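Local coordinates for DNA-damage inducible protein DDI1-like protein (Leishmania major, PDB 5YQ8) that belongs to the retropepsin-like aspartic proteases of the DDI1 family and probably cleaves peptide bonds, this chain being its retroviral protease-like domain, at residues P119-E123 with N124-A128. Numbering follows the deposited sequence.
Sequences PFLPE and NDLPA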
ATOM      1  N   PRO A 119       8.960  -5.777 -13.362  1.00 13.25           N
ATOM      2  CA  PRO A 119       9.142  -4.354 -13.157  1.00 13.80           C
ATOM      3  C   PRO A 119       7.776  -3.658 -13.160  1.00 13.65           C
ATOM      4  O   PRO A 119       6.856  -4.077 -13.860  1.00 14.11           O
ATOM      5  CB  PRO A 119       9.991  -3.911 -14.342  1.00 13.67           C
ATOM      6  CG  PRO A 119       9.932  -4.998 -15.348  1.00 13.76           C
ATOM      7  CD  PRO A 119       9.098  -6.126 -14.773  1.00 14.48           C
ATOM      8  N   PHE A 120       7.668  -2.649 -12.310  1.00 13.15           N
ATOM      9  CA  PHE A 120       6.497  -1.809 -12.209  1.00 12.07           C
ATOM     10  C   PHE A 120       6.402  -1.053 -13.483  1.00 12.40           C
ATOM     11  O   PHE A 120       7.449  -0.594 -14.072  1.00 13.02           O
ATOM     12  CB  PHE A 120       6.582  -0.856 -11.012  1.00 11.73           C
ATOM     13  CG  PHE A 120       6.587  -1.590  -9.686  1.00 11.74           C
ATOM     14  CD1 PHE A 120       5.541  -2.449  -9.339  1.00 11.03           C
ATOM     15  CD2 PHE A 120       7.671  -1.479  -8.810  1.00 11.51           C
ATOM     16  CE1 PHE A 120       5.592  -3.191  -8.141  1.00 11.26           C
ATOM     17  CE2 PHE A 120       7.700  -2.213  -7.616  1.00 11.76           C
ATOM     18  CZ  PHE A 120       6.657  -3.070  -7.283  1.00 10.87           C
ATOM     19  N   LEU A 121       5.154  -0.894 -13.901  1.00 12.32           N
ATOM     20  CA  LEU A 121       4.879  -0.235 -15.125  1.00 12.91           C
ATOM     21  C   LEU A 121       5.273   1.226 -15.019  1.00 13.23           C
ATOM     22  O   LEU A 121       5.059   1.853 -13.960  1.00 13.00           O
ATOM     23  CB  LEU A 121       3.402  -0.317 -15.481  1.00 13.22           C
ATOM     24  CG  LEU A 121       2.797  -1.689 -15.738  1.00 13.18           C
ATOM     25  CD1 LEU A 121       1.304  -1.551 -15.709  1.00 12.76           C
ATOM     26  CD2 LEU A 121       3.238  -2.243 -17.080  1.00 13.26           C
ATOM     27  N   PRO A 122       5.815   1.784 -16.128  1.00 13.75           N
ATOM     28  CA  PRO A 122       6.141   3.203 -16.153  1.00 13.82           C
ATOM     29  C   PRO A 122       4.909   4.037 -16.190  1.00 13.37           C
ATOM     30  O   PRO A 122       3.880   3.555 -16.551  1.00 12.37           O
ATOM     31  CB  PRO A 122       6.948   3.355 -17.430  1.00 13.88           C
ATOM     32  CG  PRO A 122       6.651   2.162 -18.199  1.00 13.81           C
ATOM     33  CD  PRO A 122       6.432   1.079 -17.254  1.00 13.28           C
ATOM     34  N   GLU A 123       5.017   5.288 -15.790  1.00 14.96           N
ATOM     35  CA  GLU A 123       3.834   6.176 -15.706  1.00 16.81           C
ATOM     36  C   GLU A 123       3.140   6.244 -17.028  1.00 16.65           C
ATOM     37  O   GLU A 123       1.902   6.290 -17.071  1.00 16.90           O
ATOM     38  CB  GLU A 123       4.240   7.622 -15.312  1.00 19.44           C
ATOM     39  CG  GLU A 123       3.092   8.635 -15.035  1.00 21.49           C
ATOM     40  CD  GLU A 123       1.953   8.071 -14.179  1.00 24.05           C
ATOM     41  OE1 GLU A 123       0.781   8.030 -14.676  1.00 28.48           O
ATOM     42  OE2 GLU A 123       2.207   7.639 -13.026  1.00 27.01           O
ATOM     43  N   ASN A 124       3.901   6.303 -18.130  1.00 15.16           N
ATOM     44  CA  ASN A 124       3.223   6.457 -19.421  1.00 16.18           C
ATOM     45  C   ASN A 124       2.539   5.169 -19.892  1.00 16.30           C
ATOM     46  O   ASN A 124       1.818   5.240 -20.883  1.00 16.41           O
ATOM     47  CB  ASN A 124       4.155   7.024 -20.510  1.00 16.77           C
ATOM     48  CG  ASN A 124       4.580   8.485 -20.237  1.00 16.46           C
ATOM     49  OD1 ASN A 124       3.757   9.327 -19.895  1.00 20.27           O
ATOM     50  ND2 ASN A 124       5.849   8.774 -20.382  1.00 16.50           N
ATOM     51  N   ASP A 125       2.734   4.028 -19.186  1.00 15.98           N
ATOM     52  CA  ASP A 125       1.982   2.785 -19.488  1.00 15.59           C
ATOM     53  C   ASP A 125       0.601   2.654 -18.819  1.00 16.45           C
ATOM     54  O   ASP A 125      -0.192   1.924 -19.347  1.00 18.55           O
ATOM     55  CB  ASP A 125       2.769   1.505 -19.160  1.00 14.15           C
ATOM     56  CG  ASP A 125       3.681   1.061 -20.273  1.00 13.33           C
ATOM     57  OD1 ASP A 125       3.597   1.537 -21.378  1.00 12.83           O
ATOM     58  OD2 ASP A 125       4.589   0.249 -20.045  1.00 13.40           O
ATOM     59  N   LEU A 126       0.305   3.367 -17.720  1.00 18.03           N
ATOM     60  CA  LEU A 126      -0.875   3.117 -16.907  1.00 18.43           C
ATOM     61  C   LEU A 126      -2.234   3.343 -17.652  1.00 19.60           C
ATOM     62  O   LEU A 126      -3.014   2.406 -17.764  1.00 18.62           O
ATOM     63  CB  LEU A 126      -0.786   3.843 -15.552  1.00 17.82           C
ATOM     64  CG  LEU A 126       0.434   3.523 -14.645  1.00 18.61           C
ATOM     65  CD1 LEU A 126       0.301   4.138 -13.243  1.00 19.31           C
ATOM     66  CD2 LEU A 126       0.712   2.056 -14.424  1.00 18.14           C
ATOM     67  N   PRO A 127      -2.511   4.549 -18.200  1.00 19.47           N
ATOM     68  CA  PRO A 127      -3.867   4.766 -18.735  1.00 18.80           C
ATOM     69  C   PRO A 127      -4.094   4.377 -20.172  1.00 19.47           C
ATOM     70  O   PRO A 127      -4.701   5.136 -20.866  1.00 19.65           O
ATOM     71  CB  PRO A 127      -4.045   6.251 -18.560  1.00 18.50           C
ATOM     72  CG  PRO A 127      -2.665   6.800 -18.679  1.00 18.41           C
ATOM     73  CD  PRO A 127      -1.723   5.782 -18.177  1.00 18.35           C
ATOM     74  N   ALA A 128      -3.535   3.258 -20.611  1.00 19.97           N
ATOM     75  CA  ALA A 128      -3.835   2.710 -21.899  1.00 21.54           C
ATOM     76  C   ALA A 128      -4.075   1.185 -21.906  1.00 23.07           C
ATOM     77  O   ALA A 128      -4.866   0.746 -22.727  1.00 24.50           O
ATOM     78  CB  ALA A 128      -2.759   3.116 -22.898  1.00 22.92           C
TER
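L121 meets L126 where the chain, having left strand 116-119, folds into a tight turn in which E123 to L126 take helix-like backbone angles: CB of L121 lies 3.7 Å from CD2 of L126, and the two side chains run obliquely to each other. Both leucines also touch Y7 of strand 7-12, so the small apolar cluster rests on that strand, to which L121 is further tied by a backbone hydrogen bond with Y7. CG and CD of P122 both lie 3.4 Å from OD2 of D125, ring carbons against one carboxylate oxygen. The P122 carbonyl closes the turn, since D125 N donates to P122 O over 2.9 Å; the donor sits above the carbonyl plane, 54° out of it, and the N-H...O angle is 149°. This i to i+3 bond makes a type I beta turn with E123 and N124 at its corners. E123 O accepts a weak bond from L126 N at 3.4 Å. The E123 side chain, with CG anti to the backbone N (chi1 -174°) and a bend at chi2, hydrogen-bonds T4 OG1 through OE2, which makes a looser van der Waals approach to CD1 of L126 at 4.0 Å. The turn thus rests chiefly on the P122 carbonyl, while L121 and L126, packed on Y7, and E123, bonded to T4, fasten this surface loop to the N-terminal part of the domain.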